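Local coordinates for protein NAD-dependent L-serine dehydrogenase (Pseudomonas aeruginosa, PDB 3OBB) that oxidises L-serine and methyl-L-serine with NAD(+) as the hydride acceptor, working as a homotetramer, and acts only weakly on beta-hydroxyisobutyrate, at residues E147-R150 against P151-A155; A100-S103 against A104-I107; L250-A253 against Q254-A257. All coordinates share one frame; numbering follows the deposited sequence.

Interaction 1 of 3, residues E147-R150 against P151-A155; sequences EKAR and PLFEA
Arg150 and Glu154 lie one turn apart on helix 143-156, and the arginine has the most surface buried here. Its CG stands anti to the backbone N (chi1 -175°), a course that carries the aliphatic chain past the glutamate, whose OE2 sits 3.4 Å from Arg150 CD. A bend at chi3 (-68°) turns the guanidinium back to Glu147: NE donates to Glu147 OE2 over 3.3 Å, a rather long but nearly straight bond within the guanidinium plane that forms part of a salt bridge and uses the carboxylate's syn lone pair. Glu154 OE2, 4.4 Å from Arg150 NH1, is too far for a salt bridge, though the opposite charges probably still attract. Ala149 is next in buried surface. Its methyl, small enough for a packed face, meets Phe153 CE1 at 3.5 Å, and its carbonyl accepts from both Leu152 N (2.9 Å) and Phe153 N (3.2 Å). The double acceptance belongs to the kink at Pro151, whose tertiary amide nitrogen has no hydrogen to give. Pro151 and Leu152 touch Tyr27, an NAD(+)-binding residue. The helix joins strands 135-140 and 159-164 in a beta-alpha-beta unit; Ala149, Leu152 and Phe153 pack on Leu94 of strand 92-95.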
ATOM      1  N   GLU A 147       1.040  21.191 -35.972  1.00 65.86           N
ATOM      2  CA  GLU A 147       1.506  21.167 -37.355  1.00 69.81           C
ATOM      3  C   GLU A 147       2.722  22.053 -37.588  1.00 70.78           C
ATOM      4  O   GLU A 147       3.678  21.591 -38.199  1.00 71.08           O
ATOM      5  CB  GLU A 147       0.376  21.379 -38.376  1.00 73.36           C
ATOM      6  CG  GLU A 147      -0.548  20.137 -38.509  1.00 75.38           C
ATOM      7  CD  GLU A 147       0.167  18.799 -38.191  1.00 74.44           C
ATOM      8  OE1 GLU A 147      -0.299  18.059 -37.293  1.00 74.33           O
ATOM      9  OE2 GLU A 147       1.208  18.492 -38.822  1.00 75.05           O
ATOM     10  N   LYS A 148       2.712  23.277 -37.054  1.00 72.21           N
ATOM     11  CA  LYS A 148       3.875  24.185 -37.173  1.00 73.69           C
ATOM     12  C   LYS A 148       5.118  23.589 -36.507  1.00 70.38           C
ATOM     13  O   LYS A 148       6.214  23.617 -37.072  1.00 70.56           O
ATOM     14  CB  LYS A 148       3.583  25.566 -36.566  1.00 75.42           C
ATOM     15  CG  LYS A 148       2.883  26.546 -37.495  1.00 81.31           C
ATOM     16  CD  LYS A 148       2.074  27.581 -36.702  1.00 83.83           C
ATOM     17  CE  LYS A 148       1.505  28.687 -37.612  1.00 89.30           C
ATOM     18  NZ  LYS A 148       0.166  29.144 -37.093  1.00 90.03           N
ATOM     19  N   ALA A 149       4.931  23.032 -35.314  1.00 67.02           N
ATOM     20  CA  ALA A 149       6.037  22.475 -34.544  1.00 64.02           C
ATOM     21  C   ALA A 149       6.599  21.170 -35.095  1.00 62.43           C
ATOM     22  O   ALA A 149       7.689  20.758 -34.701  1.00 61.21           O
ATOM     23  CB  ALA A 149       5.635  22.281 -33.071  1.00 61.38           C
ATOM     24  N   ARG A 150       5.868  20.510 -35.981  1.00 63.13           N
ATOM     25  CA  ARG A 150       6.229  19.140 -36.324  1.00 61.82           C
ATOM     26  C   ARG A 150       7.706  18.935 -36.732  1.00 61.10           C
ATOM     27  O   ARG A 150       8.387  18.118 -36.101  1.00 58.76           O
ATOM     28  CB  ARG A 150       5.257  18.505 -37.317  1.00 63.57           C
ATOM     29  CG  ARG A 150       5.596  17.049 -37.537  1.00 64.17           C
ATOM     30  CD  ARG A 150       4.628  16.343 -38.456  1.00 66.37           C
ATOM     31  NE  ARG A 150       3.308  16.204 -37.862  1.00 67.54           N
ATOM     32  CZ  ARG A 150       2.976  15.343 -36.898  1.00 65.13           C
ATOM     33  NH1 ARG A 150       3.871  14.510 -36.358  1.00 63.15           N
ATOM     34  NH2 ARG A 150       1.728  15.327 -36.468  1.00 64.15           N
ATOM     35  N   PRO A 151       8.213  19.687 -37.748  1.00 63.22           N
ATOM     36  CA  PRO A 151       9.611  19.497 -38.169  1.00 62.53           C
ATOM     37  C   PRO A 151      10.632  19.627 -37.033  1.00 59.88           C
ATOM     38  O   PRO A 151      11.724  19.054 -37.128  1.00 59.82           O
ATOM     39  CB  PRO A 151       9.828  20.617 -39.198  1.00 66.33           C
ATOM     40  CG  PRO A 151       8.470  20.942 -39.719  1.00 68.22           C
ATOM     41  CD  PRO A 151       7.538  20.727 -38.556  1.00 66.56           C
ATOM     42  N   LEU A 152      10.287  20.375 -35.982  1.00 57.91           N
ATOM     43  CA  LEU A 152      11.167  20.543 -34.813  1.00 55.17           C
ATOM     44  C   LEU A 152      11.185  19.312 -33.900  1.00 51.90           C
ATOM     45  O   LEU A 152      12.239  18.931 -33.378  1.00 50.02           O
ATOM     46  CB  LEU A 152      10.771  21.773 -33.994  1.00 55.30           C
ATOM     47  CG  LEU A 152      10.996  23.151 -34.605  1.00 59.13           C
ATOM     48  CD1 LEU A 152      10.297  24.181 -33.754  1.00 60.81           C
ATOM     49  CD2 LEU A 152      12.467  23.443 -34.689  1.00 60.99           C
ATOM     50  N   PHE A 153      10.002  18.725 -33.703  1.00 50.87           N
ATOM     51  CA  PHE A 153       9.827  17.477 -32.957  1.00 48.02           C
ATOM     52  C   PHE A 153      10.500  16.331 -33.679  1.00 48.61           C
ATOM     53  O   PHE A 153      11.121  15.484 -33.052  1.00 47.56           O
ATOM     54  CB  PHE A 153       8.346  17.146 -32.829  1.00 47.04           C
ATOM     55  CG  PHE A 153       7.597  18.032 -31.884  1.00 45.07           C
ATOM     56  CD1 PHE A 153       6.297  18.424 -32.173  1.00 45.71           C
ATOM     57  CD2 PHE A 153       8.182  18.480 -30.715  1.00 43.75           C
ATOM     58  CE1 PHE A 153       5.572  19.228 -31.293  1.00 45.25           C
ATOM     59  CE2 PHE A 153       7.477  19.303 -29.837  1.00 45.47           C
ATOM     60  CZ  PHE A 153       6.158  19.671 -30.131  1.00 45.39           C
ATOM     61  N   GLU A 154      10.354  16.300 -35.002  1.00 51.11           N
ATOM     62  CA  GLU A 154      11.044  15.322 -35.841  1.00 52.51           C
ATOM     63  C   GLU A 154      12.571  15.429 -35.804  1.00 52.73           C
ATOM     64  O   GLU A 154      13.267  14.440 -36.006  1.00 53.93           O
ATOM     65  CB  GLU A 154      10.535  15.407 -37.268  1.00 55.03           C
ATOM     66  CG  GLU A 154       9.054  15.120 -37.352  1.00 56.33           C
ATOM     67  CD  GLU A 154       8.574  14.922 -38.756  1.00 60.28           C
ATOM     68  OE1 GLU A 154       9.338  15.216 -39.691  1.00 60.76           O
ATOM     69  OE2 GLU A 154       7.424  14.460 -38.920  1.00 62.86           O
ATOM     70  N   ALA A 155      13.090  16.610 -35.518  1.00 52.08           N
ATOM     71  CA  ALA A 155      14.523  16.777 -35.384  1.00 52.32           C
ATOM     72  C   ALA A 155      15.023  16.248 -34.030  1.00 50.42           C
ATOM     73  O   ALA A 155      16.143  15.730 -33.932  1.00 49.26           O
ATOM     74  CB  ALA A 155      14.882  18.240 -35.539  1.00 52.67           C
TER

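Interaction 2 of 3, residues A100-S103 against A104-I107; sequences APTS and ARKI
Four successive backbone bonds tie Ala100-Ser103 to Ala104-Ile107 and open helix 101-112. The first runs 2.9 Å from Ala104 N to O of Ala100, the N-cap residue; Pro101 suits the first turn, where a residue needs no N-H to give. Arg105 N, Lys106 N and Ile107 N follow onto the carbonyls of Pro101, Thr102 and Ser103.

Among the side chains, Arg105 folds back over the turn before it. CG lies anti to the carbonyl carbon (chi1 -73°) and a further bend at chi3 brings the guanidinium back, one face toward Pro101 O, which lies off-centre toward the rim, and Arg105 NH2 3.5 Å from Pro101 CB. NH1 passes Thr102 OG1 at 3.8 Å.

The Ile107 methyl CD1 makes van der Waals contact with oxygens of Ser103, O at 3.5 Å and OG at 4.0 Å. That buried hydroxyl is satisfied by Glu74, which also forms a salt bridge with Lys106.

Arg105 packs on Asn197 of the second subunit. The helix links strands 92-95 and 117-124 of the Rossmann-type domain; Pro101 and Ala104 pack on Gln170 of helix 168-196, Ile107 on Leu78 of helix 70-78, and Ala100 on Leu252 of helix 243-260.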
ATOM      1  N   ALA A 100       3.323  19.896 -13.519  1.00 43.88           N
ATOM      2  CA  ALA A 100       1.941  19.536 -13.242  1.00 44.22           C
ATOM      3  C   ALA A 100       1.012  20.050 -14.359  1.00 44.25           C
ATOM      4  O   ALA A 100       1.177  21.175 -14.839  1.00 45.73           O
ATOM      5  CB  ALA A 100       1.516  20.050 -11.882  1.00 46.42           C
ATOM      6  N   PRO A 101       0.091  19.192 -14.833  1.00 42.94           N
ATOM      7  CA  PRO A 101      -0.902  19.591 -15.811  1.00 43.12           C
ATOM      8  C   PRO A 101      -1.614  20.902 -15.484  1.00 45.80           C
ATOM      9  O   PRO A 101      -1.825  21.701 -16.390  1.00 46.60           O
ATOM     10  CB  PRO A 101      -1.887  18.416 -15.787  1.00 41.59           C
ATOM     11  CG  PRO A 101      -1.028  17.270 -15.541  1.00 40.45           C
ATOM     12  CD  PRO A 101      -0.008  17.746 -14.548  1.00 41.60           C
ATOM     13  N   THR A 102      -2.000  21.101 -14.221  1.00 47.87           N
ATOM     14  CA  THR A 102      -2.672  22.329 -13.795  1.00 51.14           C
ATOM     15  C   THR A 102      -1.772  23.496 -14.182  1.00 52.01           C
ATOM     16  O   THR A 102      -2.197  24.408 -14.888  1.00 54.12           O
ATOM     17  CB  THR A 102      -2.992  22.360 -12.271  1.00 52.65           C
ATOM     18  OG1 THR A 102      -3.942  21.338 -11.961  1.00 54.31           O
ATOM     19  CG2 THR A 102      -3.604  23.695 -11.870  1.00 56.11           C
ATOM     20  N   SER A 103      -0.524  23.436 -13.742  1.00 51.14           N
ATOM     21  CA  SER A 103       0.465  24.452 -14.086  1.00 51.56           C
ATOM     22  C   SER A 103       0.638  24.676 -15.602  1.00 50.52           C
ATOM     23  O   SER A 103       0.746  25.824 -16.036  1.00 52.76           O
ATOM     24  CB  SER A 103       1.790  24.154 -13.403  1.00 50.58           C
ATOM     25  OG  SER A 103       2.833  24.872 -14.012  1.00 51.13           O
ATOM     26  N   ALA A 104       0.630  23.609 -16.400  1.00 47.27           N
ATOM     27  CA  ALA A 104       0.666  23.734 -17.868  1.00 46.42           C
ATOM     28  C   ALA A 104      -0.556  24.434 -18.469  1.00 48.85           C
ATOM     29  O   ALA A 104      -0.432  25.150 -19.463  1.00 50.17           O
ATOM     30  CB  ALA A 104       0.825  22.382 -18.513  1.00 43.53           C
ATOM     31  N   ARG A 105      -1.736  24.180 -17.916  1.00 49.19           N
ATOM     32  CA  ARG A 105      -2.955  24.851 -18.387  1.00 52.24           C
ATOM     33  C   ARG A 105      -2.906  26.343 -18.080  1.00 54.98           C
ATOM     34  O   ARG A 105      -3.304  27.177 -18.903  1.00 57.71           O
ATOM     35  CB  ARG A 105      -4.210  24.254 -17.739  1.00 52.10           C
ATOM     36  CG  ARG A 105      -4.559  22.894 -18.275  1.00 51.83           C
ATOM     37  CD  ARG A 105      -5.798  22.311 -17.637  1.00 53.67           C
ATOM     38  NE  ARG A 105      -5.590  20.870 -17.607  1.00 54.92           N
ATOM     39  CZ  ARG A 105      -5.496  20.130 -16.509  1.00 52.55           C
ATOM     40  NH1 ARG A 105      -5.664  20.661 -15.304  1.00 52.58           N
ATOM     41  NH2 ARG A 105      -5.291  18.834 -16.638  1.00 52.25           N
ATOM     42  N   LYS A 106      -2.447  26.655 -16.874  1.00 55.12           N
ATOM     43  CA  LYS A 106      -2.255  28.022 -16.414  1.00 58.04           C
ATOM     44  C   LYS A 106      -1.339  28.794 -17.372  1.00 57.99           C
ATOM     45  O   LYS A 106      -1.696  29.891 -17.830  1.00 60.63           O
ATOM     46  CB  LYS A 106      -1.701  27.995 -14.987  1.00 58.79           C
ATOM     47  CG  LYS A 106      -1.660  29.314 -14.304  1.00 65.01           C
ATOM     48  CD  LYS A 106      -2.377  29.264 -12.945  1.00 70.63           C
ATOM     49  CE  LYS A 106      -1.861  30.380 -12.034  1.00 76.11           C
ATOM     50  NZ  LYS A 106      -0.359  30.270 -11.889  1.00 74.95           N
ATOM     51  N   ILE A 107      -0.174  28.225 -17.688  1.00 53.90           N
ATOM     52  CA  ILE A 107       0.704  28.818 -18.695  1.00 54.00           C
ATOM     53  C   ILE A 107       0.005  28.868 -20.057  1.00 54.51           C
ATOM     54  O   ILE A 107       0.079  29.888 -20.729  1.00 56.60           O
ATOM     55  CB  ILE A 107       2.100  28.112 -18.805  1.00 51.04           C
ATOM     56  CG1 ILE A 107       2.848  28.192 -17.469  1.00 52.02           C
ATOM     57  CG2 ILE A 107       2.970  28.798 -19.839  1.00 50.57           C
ATOM     58  CD1 ILE A 107       3.831  27.036 -17.217  1.00 49.71           C
TER

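Interaction 3 of 3, residues L250-A253 against Q254-A257; sequences LGLA and QEAA
Leu252 and Glu255 meet obliquely on one face of helix 243-260, Leu252 CD2 standing 4.1 Å from Glu255 OE2. The stem of the glutamate holds closer to the backbone: CB is 3.4 Å from Leu252 O, and CG is 3.3 Å from Gly251 O. Gln254 behaves alike on its own side, its CG 3.4 Å from Leu250 O. There CG stands anti to the carbonyl carbon (chi1 -64°) and the chain bends again at CB-CG (chi2 -59°), curling the amide round instead of letting it run straight out.

Behind these contacts lies the regular ladder of the helix. Gln254 N, Glu255 N, Ala256 N and Ala257 N donate to the carbonyls four residues earlier, the last over 2.9 Å to Ala253 O. Glu255 N also makes a weak second bond to Leu252 O.

Further out, the buried amide of Gln254 has hydrogen bonds at both ends, OE1 with Thr264 and NE2 with Ser268, which give its polar atoms partners, if weak ones. The alanines are short enough for close packing: Ala253 rests on Gln178 of helix 168-196, and Ala257 on Leu193 of the second subunit and Arg275 of the third. Leu250 packs on Gln178 and Ala181 of helix 168-196 and on Leu271 and Tyr274 of helix 265-279, while Leu252 packs on Thr98, an NAD(+)-binding residue, in the loop leading to helix 101-112.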
ATOM      1  N   LEU A 250       6.358  11.174  -9.887  1.00 31.73           N
ATOM      2  CA  LEU A 250       5.294  10.526  -9.120  1.00 31.69           C
ATOM      3  C   LEU A 250       4.558  11.601  -8.340  1.00 31.26           C
ATOM      4  O   LEU A 250       3.359  11.542  -8.180  1.00 31.29           O
ATOM      5  CB  LEU A 250       5.922   9.512  -8.161  1.00 30.23           C
ATOM      6  CG  LEU A 250       5.926   7.992  -8.358  1.00 32.16           C
ATOM      7  CD1 LEU A 250       5.023   7.396  -9.478  1.00 30.44           C
ATOM      8  CD2 LEU A 250       7.290   7.377  -8.272  1.00 28.53           C
ATOM      9  N   GLY A 251       5.287  12.602  -7.866  1.00 31.96           N
ATOM     10  CA  GLY A 251       4.686  13.687  -7.073  1.00 32.37           C
ATOM     11  C   GLY A 251       3.707  14.509  -7.904  1.00 33.09           C
ATOM     12  O   GLY A 251       2.616  14.825  -7.439  1.00 32.93           O
ATOM     13  N   LEU A 252       4.092  14.826  -9.135  1.00 33.30           N
ATOM     14  CA  LEU A 252       3.198  15.481 -10.101  1.00 34.85           C
ATOM     15  C   LEU A 252       1.939  14.654 -10.416  1.00 34.73           C
ATOM     16  O   LEU A 252       0.829  15.208 -10.576  1.00 34.93           O
ATOM     17  CB  LEU A 252       3.928  15.776 -11.409  1.00 34.12           C
ATOM     18  CG  LEU A 252       5.146  16.699 -11.368  1.00 36.96           C
ATOM     19  CD1 LEU A 252       5.773  16.861 -12.756  1.00 32.83           C
ATOM     20  CD2 LEU A 252       4.869  18.082 -10.730  1.00 35.18           C
ATOM     21  N   ALA A 253       2.120  13.343 -10.523  1.00 33.37           N
ATOM     22  CA  ALA A 253       1.000  12.449 -10.749  1.00 33.39           C
ATOM     23  C   ALA A 253      -0.017  12.519  -9.573  1.00 34.77           C
ATOM     24  O   ALA A 253      -1.236  12.559  -9.803  1.00 35.11           O
ATOM     25  CB  ALA A 253       1.494  11.020 -11.009  1.00 31.39           C
ATOM     26  N   GLN A 254       0.482  12.600  -8.333  1.00 34.88           N
ATOM     27  CA  GLN A 254      -0.385  12.809  -7.164  1.00 36.21           C
ATOM     28  C   GLN A 254      -1.198  14.096  -7.241  1.00 36.27           C
ATOM     29  O   GLN A 254      -2.339  14.154  -6.770  1.00 36.26           O
ATOM     30  CB  GLN A 254       0.445  12.855  -5.877  1.00 36.68           C
ATOM     31  CG  GLN A 254       1.139  11.593  -5.580  1.00 39.15           C
ATOM     32  CD  GLN A 254       0.169  10.452  -5.444  1.00 42.97           C
ATOM     33  OE1 GLN A 254       0.209   9.518  -6.232  1.00 44.74           O
ATOM     34  NE2 GLN A 254      -0.746  10.545  -4.463  1.00 46.14           N
ATOM     35  N   GLU A 255      -0.583  15.132  -7.800  1.00 36.00           N
ATOM     36  CA  GLU A 255      -1.241  16.423  -7.895  1.00 36.90           C
ATOM     37  C   GLU A 255      -2.385  16.332  -8.879  1.00 36.33           C
ATOM     38  O   GLU A 255      -3.463  16.864  -8.620  1.00 35.28           O
ATOM     39  CB  GLU A 255      -0.257  17.496  -8.307  1.00 37.44           C
ATOM     40  CG  GLU A 255       0.869  17.649  -7.295  1.00 40.98           C
ATOM     41  CD  GLU A 255       1.608  18.972  -7.442  1.00 46.95           C
ATOM     42  OE1 GLU A 255       2.134  19.437  -6.415  1.00 51.87           O
ATOM     43  OE2 GLU A 255       1.659  19.552  -8.556  1.00 47.03           O
ATOM     44  N   ALA A 256      -2.139  15.610  -9.980  1.00 35.56           N
ATOM     45  CA  ALA A 256      -3.167  15.337 -10.990  1.00 35.78           C
ATOM     46  C   ALA A 256      -4.269  14.482 -10.392  1.00 35.38           C
ATOM     47  O   ALA A 256      -5.415  14.702 -10.686  1.00 37.24           O
ATOM     48  CB  ALA A 256      -2.575  14.678 -12.232  1.00 33.49           C
ATOM     49  N   ALA A 257      -3.916  13.537  -9.533  1.00 34.89           N
ATOM     50  CA  ALA A 257      -4.904  12.677  -8.889  1.00 34.77           C
ATOM     51  C   ALA A 257      -5.775  13.486  -7.919  1.00 35.63           C
ATOM     52  O   ALA A 257      -6.992  13.304  -7.886  1.00 35.49           O
ATOM     53  CB  ALA A 257      -4.227  11.522  -8.181  1.00 33.07           C
TER

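Overall arrangement
All three contacts lie within single helices, but in different settings. Interaction 1 is partly buried and combines a salt bridge on its outer face with an alanine-phenylalanine contact on the sheet and a proline kink. Interactions 2 and 3 are largely buried and rest on regular backbone bonds, their buried polar groups, Ser103 and Gln254, bonded to residues elsewhere. Interactions 1 and 2 belong to the nucleotide-binding domain, their centres about 22 Å apart, whereas interaction 3 belongs to the C-terminal family region. Even so, interactions 2 and 3 touch: Ala100 CB lies 3.4 Å from Glu255 OE2, beside Thr98. Both also pack on helix 168-196 and reach other subunits, which interaction 1 does not.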